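Local structure of uncharacterized protein AF_1796 (Archaeoglobus fulgidus, 1VIM) at the interface of chains A and B and the interface of chains A and C. The protein is of unknown function but belongs to the PHI subfamily of SIS-domain proteins, which suggests that it binds a sugar phosphate and acts as an isomerase. Coordinates in Å, arbitrary orientation; residue numbers count along the deposited sequence, not the author numbering. Chains: chain A/B/C, Hypothetical protein AF1796.

Contact 1: the interface of chains A and B. Residues chain A 79, 87, 108, 112; chain B 195-196.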
# COMPACT_ATOMS: atom_id res chain seq x y z
N VAL A 79 11.31 -0.98 -0.92
CA VAL A 79 11.38 -2.40 -0.57
C VAL A 79 9.99 -2.94 -0.26
O VAL A 79 9.21 -2.29 0.45
CB VAL A 79 12.34 -2.66 0.62
CG1 VAL A 79 12.28 -4.14 1.06
CG2 VAL A 79 13.76 -2.27 0.26
N ILE A 87 17.37 -6.69 -5.52
CA ILE A 87 18.48 -5.80 -5.15
C ILE A 87 19.83 -6.52 -5.41
O ILE A 87 19.94 -7.74 -5.28
CB ILE A 87 18.34 -5.34 -3.68
CG1 ILE A 87 19.23 -4.11 -3.41
CG2 ILE A 87 18.62 -6.51 -2.70
CD1 ILE A 87 19.00 -3.46 -2.04
N ILE A 108 16.03 -6.62 7.05
CA ILE A 108 16.12 -6.40 5.60
C ILE A 108 17.49 -5.83 5.24
O ILE A 108 18.10 -6.26 4.25
CB ILE A 108 15.02 -5.41 5.15
CG1 ILE A 108 13.64 -6.07 5.18
CG2 ILE A 108 15.34 -4.79 3.79
CD1 ILE A 108 13.37 -7.11 4.13
N ALA A 112 20.35 -7.23 2.69
CA ALA A 112 20.93 -6.41 1.64
C ALA A 112 22.46 -6.33 1.72
O ALA A 112 23.14 -6.43 0.68
CB ALA A 112 20.31 -5.01 1.69
N LEU B 195 14.34 -9.57 -0.89
CA LEU B 195 14.58 -9.10 0.47
C LEU B 195 13.59 -9.64 1.51
O LEU B 195 14.02 -10.07 2.59
CB LEU B 195 14.68 -7.59 0.54
CG LEU B 195 15.97 -7.01 -0.06
CD1 LEU B 195 15.83 -5.51 -0.18
CD2 LEU B 195 17.23 -7.40 0.79
N GLU B 196 12.32 -9.69 1.16
CA GLU B 196 11.29 -10.17 2.11
C GLU B 196 11.03 -11.65 2.04
O GLU B 196 10.23 -12.17 2.85
CB GLU B 196 9.93 -9.55 1.81
CG GLU B 196 9.92 -8.02 1.68
CD GLU B 196 9.74 -7.29 2.99
OE1 GLU B 196 9.59 -7.96 4.03
OE2 GLU B 196 9.74 -6.02 3.01
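B:Leu195 pushes its branched tip between A:Val79, A:Ile87 and the helix 103-115 of chain A, and this part of the patch is the more closely packed. Its CG sits 3.8 Å from CG2 of A:Ile87, with the two side chains set obliquely. In A:Ile87, CG1 is anti to the backbone N (chi1 -163°), which places the CG2 methyl between N and the carbonyl carbon and points it at the leucine. The two methyls of B:Leu195 part company: CD1 meets CG2 of A:Val79 at 3.9 Å, whereas CD2 lies against the helix backbone, 3.7 Å from N of A:Ala112. Both A:Val79 and A:Ile108 cross the leucine at about a right angle. B:Leu195 hides 68 Å² and touches several groups, whereas B:Glu196 hides 22 Å² and meets few, so its end is probably the looser. There the glutamate chain bends at chi2 (-87°) and brings its carboxylate alongside aliphatic groups; OE2 is 3.7 Å from CG1 of A:Val79. In this patch no polar atom pairs with one across the interface, so packing of this C-terminal loop segment depends on van der Waals contact. The same contacts recur with the chains exchanged, as expected of a two-fold interface, although the structure alone does not show that it is biological. CD1 of A:Ile108 serves both neighbours, lying 3.4 Å from the carbonyl O of B:Leu195 and 3.8 Å from CD of B:Glu196.

Contact 2: the interface of chains A and C. Residues chain A 18-19, 21-22, 26; chain C 25-26, 29.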
# COMPACT_ATOMS: atom_id res chain seq x y z
N LEU A 18 4.66 23.21 18.24
CA LEU A 18 5.25 23.95 17.15
C LEU A 18 6.53 24.66 17.55
O LEU A 18 7.47 24.72 16.77
CB LEU A 18 4.24 24.93 16.56
CG LEU A 18 2.99 24.30 15.94
CD1 LEU A 18 2.02 25.38 15.48
CD2 LEU A 18 3.35 23.36 14.80
N GLU A 19 6.58 25.17 18.78
CA GLU A 19 7.82 25.78 19.27
C GLU A 19 8.93 24.75 19.31
O GLU A 19 10.04 25.03 18.88
CB GLU A 19 7.63 26.40 20.66
CG GLU A 19 8.81 27.24 21.19
CD GLU A 19 10.07 26.47 21.59
OE1 GLU A 19 9.95 25.42 22.23
OE2 GLU A 19 11.21 26.92 21.28
N VAL A 21 9.21 22.01 17.48
CA VAL A 21 9.61 21.74 16.10
C VAL A 21 10.58 22.83 15.60
O VAL A 21 11.62 22.49 15.03
CB VAL A 21 8.38 21.62 15.17
CG1 VAL A 21 8.80 21.51 13.68
CG2 VAL A 21 7.61 20.38 15.54
N SER A 22 10.25 24.11 15.86
CA SER A 22 11.13 25.23 15.49
C SER A 22 12.53 25.04 16.05
O SER A 22 13.54 25.19 15.33
CB SER A 22 10.55 26.53 16.03
OG SER A 22 9.50 26.96 15.21
N LYS A 26 16.09 24.40 13.92
CA LYS A 26 17.28 25.21 14.18
C LYS A 26 18.47 24.33 14.60
O LYS A 26 19.61 24.54 14.13
CB LYS A 26 16.95 26.27 15.23
CG LYS A 26 15.99 27.32 14.68
CD LYS A 26 15.64 28.41 15.67
CE LYS A 26 14.76 29.45 15.02
NZ LYS A 26 15.43 30.78 14.94
N ILE C 25 7.57 27.63 9.67
CA ILE C 25 7.03 27.12 10.94
C ILE C 25 6.74 28.27 11.91
O ILE C 25 5.72 28.27 12.58
CB ILE C 25 7.92 26.00 11.51
CG1 ILE C 25 7.92 24.81 10.54
CG2 ILE C 25 7.41 25.51 12.87
CD1 ILE C 25 6.47 24.44 10.01
N LYS C 26 7.62 29.26 11.94
CA LYS C 26 7.34 30.49 12.70
C LYS C 26 6.02 31.12 12.23
O LYS C 26 5.17 31.48 13.05
CB LYS C 26 8.51 31.47 12.55
CG LYS C 26 9.75 31.09 13.37
CD LYS C 26 10.83 32.16 13.31
CE LYS C 26 12.20 31.55 13.55
NZ LYS C 26 12.80 31.01 12.28
N ARG C 29 3.03 29.11 13.40
CA ARG C 29 2.85 29.36 14.83
C ARG C 29 2.09 30.64 15.09
O ARG C 29 1.29 30.71 16.01
CB ARG C 29 4.22 29.42 15.52
CG ARG C 29 4.85 28.07 15.74
CD ARG C 29 6.33 28.14 16.16
NE ARG C 29 6.45 28.74 17.49
CZ ARG C 29 7.56 29.24 18.01
NH1 ARG C 29 8.70 29.20 17.33
NH2 ARG C 29 7.52 29.76 19.23
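A:Leu18, A:Glu19 and A:Ser22 meet C:Arg29 through the same N-terminal helix, 12-31, of both chains, all with helical backbone torsions. This helix-to-helix patch belongs to a two-fold A-C interface, where each contact has a twin with the chains exchanged; the structure alone does not show that the pairing forms in solution. C:Arg29 hides more surface (69 Å²) than any other residue of the patch. Its CG lies 3.3 Å from CB of A:Leu18, a close approach in which the two side chains run past each other in opposite directions. The arginine chain turns about its CG-CD bond (chi3 67°), and the guanidinium lies flat against the helix of chain A: CA of A:Glu19 stands 3.6 Å above the plane, over its centre. The glutamate runs beside the arginine in the same direction, yet its carboxylate is turned 83° from the guanidinium. Its OE2 remains 5.1 Å from NH2 of C:Arg29, too far for a salt bridge, though opposite charges at that range may still attract. NH1 of C:Arg29 gives a weak hydrogen bond to the hydroxyl OG of A:Ser22, at 3.2 Å and 143° at the hydrogen. The same hydroxyl bonds weakly to O of A:Leu18 in its own helix. A:Lys26 and C:Lys26 cross at about a right angle near their ends, where like charges may repel. CE of A:Lys26 is 3.6 Å from CE of C:Lys26.

Contact 3: the interface of chains A and C. Residues chain A 17-18, 57, 155, 160, 164; chain C 167-168, 171-172, 175.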
# COMPACT_ATOMS: atom_id res chain seq x y z
N PHE A 17 4.05 22.43 20.91
CA PHE A 17 4.63 21.48 19.98
C PHE A 17 5.32 22.21 18.81
O PHE A 17 6.43 21.86 18.42
CB PHE A 17 3.53 20.53 19.46
CG PHE A 17 4.04 19.55 18.44
CD1 PHE A 17 3.99 19.87 17.08
CD2 PHE A 17 4.60 18.34 18.81
CE1 PHE A 17 4.48 19.00 16.13
CE2 PHE A 17 5.08 17.45 17.86
CZ PHE A 17 5.03 17.80 16.50
N LEU A 18 4.66 23.21 18.24
CA LEU A 18 5.25 23.95 17.15
C LEU A 18 6.53 24.66 17.55
O LEU A 18 7.47 24.72 16.77
CB LEU A 18 4.24 24.93 16.56
CG LEU A 18 2.99 24.30 15.94
CD1 LEU A 18 2.02 25.38 15.48
CD2 LEU A 18 3.35 23.36 14.80
N ARG A 57 5.37 4.78 10.22
CA ARG A 57 5.51 6.17 9.79
C ARG A 57 6.85 6.47 9.11
O ARG A 57 6.89 7.26 8.15
CB ARG A 57 5.21 7.13 10.93
CG ARG A 57 3.70 7.33 11.10
CD ARG A 57 3.25 7.94 12.41
NE ARG A 57 3.94 9.19 12.67
CZ ARG A 57 3.36 10.38 12.87
NH1 ARG A 57 2.05 10.56 12.74
NH2 ARG A 57 4.14 11.43 13.15
N LEU A 155 4.67 15.66 24.06
CA LEU A 155 4.26 16.46 22.90
C LEU A 155 4.47 15.68 21.61
O LEU A 155 3.68 15.84 20.69
CB LEU A 155 5.09 17.75 22.82
CG LEU A 155 4.83 18.74 23.95
CD1 LEU A 155 5.94 19.81 23.95
CD2 LEU A 155 3.46 19.37 23.84
N THR A 160 7.93 10.82 16.98
CA THR A 160 7.44 11.90 16.12
C THR A 160 8.50 12.92 15.76
O THR A 160 8.56 13.36 14.61
CB THR A 160 6.28 12.62 16.87
OG1 THR A 160 5.13 11.76 16.90
CG2 THR A 160 5.80 13.87 16.13
N LEU A 164 9.58 13.86 11.88
CA LEU A 164 9.47 15.18 11.25
C LEU A 164 10.82 15.72 10.83
O LEU A 164 10.97 16.29 9.76
CB LEU A 164 8.82 16.18 12.23
CG LEU A 164 7.36 15.94 12.54
CD1 LEU A 164 6.91 16.93 13.59
CD2 LEU A 164 6.53 16.02 11.26
N MET C 167 2.05 18.13 7.67
CA MET C 167 2.52 17.08 8.55
C MET C 167 2.80 17.62 9.95
O MET C 167 2.34 17.05 10.94
CB MET C 167 3.77 16.44 7.96
CG MET C 167 4.12 15.10 8.72
SD MET C 167 2.89 13.75 8.70
CE MET C 167 1.73 14.08 10.18
N ILE C 168 3.45 18.78 10.00
CA ILE C 168 3.78 19.42 11.28
C ILE C 168 2.50 19.84 12.02
O ILE C 168 2.33 19.58 13.23
CB ILE C 168 4.75 20.59 11.06
CG1 ILE C 168 6.14 20.05 10.72
CG2 ILE C 168 4.84 21.48 12.31
CD1 ILE C 168 7.06 21.06 10.07
N ASP C 171 0.71 16.68 13.44
CA ASP C 171 1.37 16.25 14.67
C ASP C 171 1.15 17.21 15.84
O ASP C 171 1.02 16.78 17.00
CB ASP C 171 2.86 16.02 14.41
CG ASP C 171 3.14 14.69 13.71
OD1 ASP C 171 2.42 13.68 13.91
OD2 ASP C 171 4.11 14.60 12.95
N ALA C 172 1.03 18.49 15.55
CA ALA C 172 0.69 19.45 16.60
C ALA C 172 -0.74 19.19 17.11
O ALA C 172 -1.02 19.30 18.33
CB ALA C 172 0.83 20.89 16.07
N ALA C 175 -0.62 16.40 19.54
CA ALA C 175 -0.16 16.88 20.85
C ALA C 175 -1.31 17.51 21.63
O ALA C 175 -1.46 17.28 22.84
CB ALA C 175 0.99 17.88 20.67
O HOH W 1 2.66 14.88 18.21
O HOH W 2 2.26 12.66 16.55
O HOH W 3 0.01 12.98 12.72
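With CG of C:Asp171 anti to the carbonyl carbon (chi1 -78°) and A:Arg57 bent at chi3 (54°), the two groups meet tip to tip. Their salt bridge, part of a helix-packing patch with bridging waters in the two-fold A-C interface, joins NH2 of A:Arg57 to OD1 of C:Asp171 at 2.9 Å. The acceptor is approached on its syn side, somewhat out of the carboxylate plane, and lies close to the guanidinium plane; the two planes are nonetheless twisted by 43°, and the further bonds from NH1 to OD1 and NH2 to OD2 are weak. Waters 2 and 3 also bond to OD1, linking it to the hydroxyl of A:Thr160 and to NH1 of A:Arg57, so this oxygen is held from several directions. OD2, besides its weak bond to NH2, also packs against carbon, with CD2 of A:Leu164 at 3.3 Å. Elsewhere the helix 160-181 of chain C is packed against A:Phe17, whose CD1 is 3.4 Å from CA of C:Ala172 and whose CZ is 3.5 Å from CB of C:Asp171. The carbonyl O of C:Asp171 lies over the centre of one ring face, 4.0 Å above it. Nearby, CD2 of A:Leu18 makes a tight 3.5 Å contact with CG2 of C:Ile168, and CD2 of A:Leu164 touches CG of C:Met167. Water 1 closes the far end, bridging O of A:Leu155 and O of C:Asp171 at 2.8 Å from each.

Contacts 2 and 3 belong to one A-C interface: the centres of their C-alpha atoms are about 10 Å apart, and A:Leu18 takes part in both. Helix 12-31 of chain A thus faces its counterpart in contact 2 and helix 160-181 of chain C in contact 3, where helix 160-181 of chain A also meets its own counterpart and helix 56-71 contributes. Contact 1 joins a different pair, A and B, and its centre lies about 37 Å from that of contact 2 and 30 Å from that of contact 3. Chain A therefore uses separate surfaces for two two-fold interfaces, consistent with the four-copy deposited assembly.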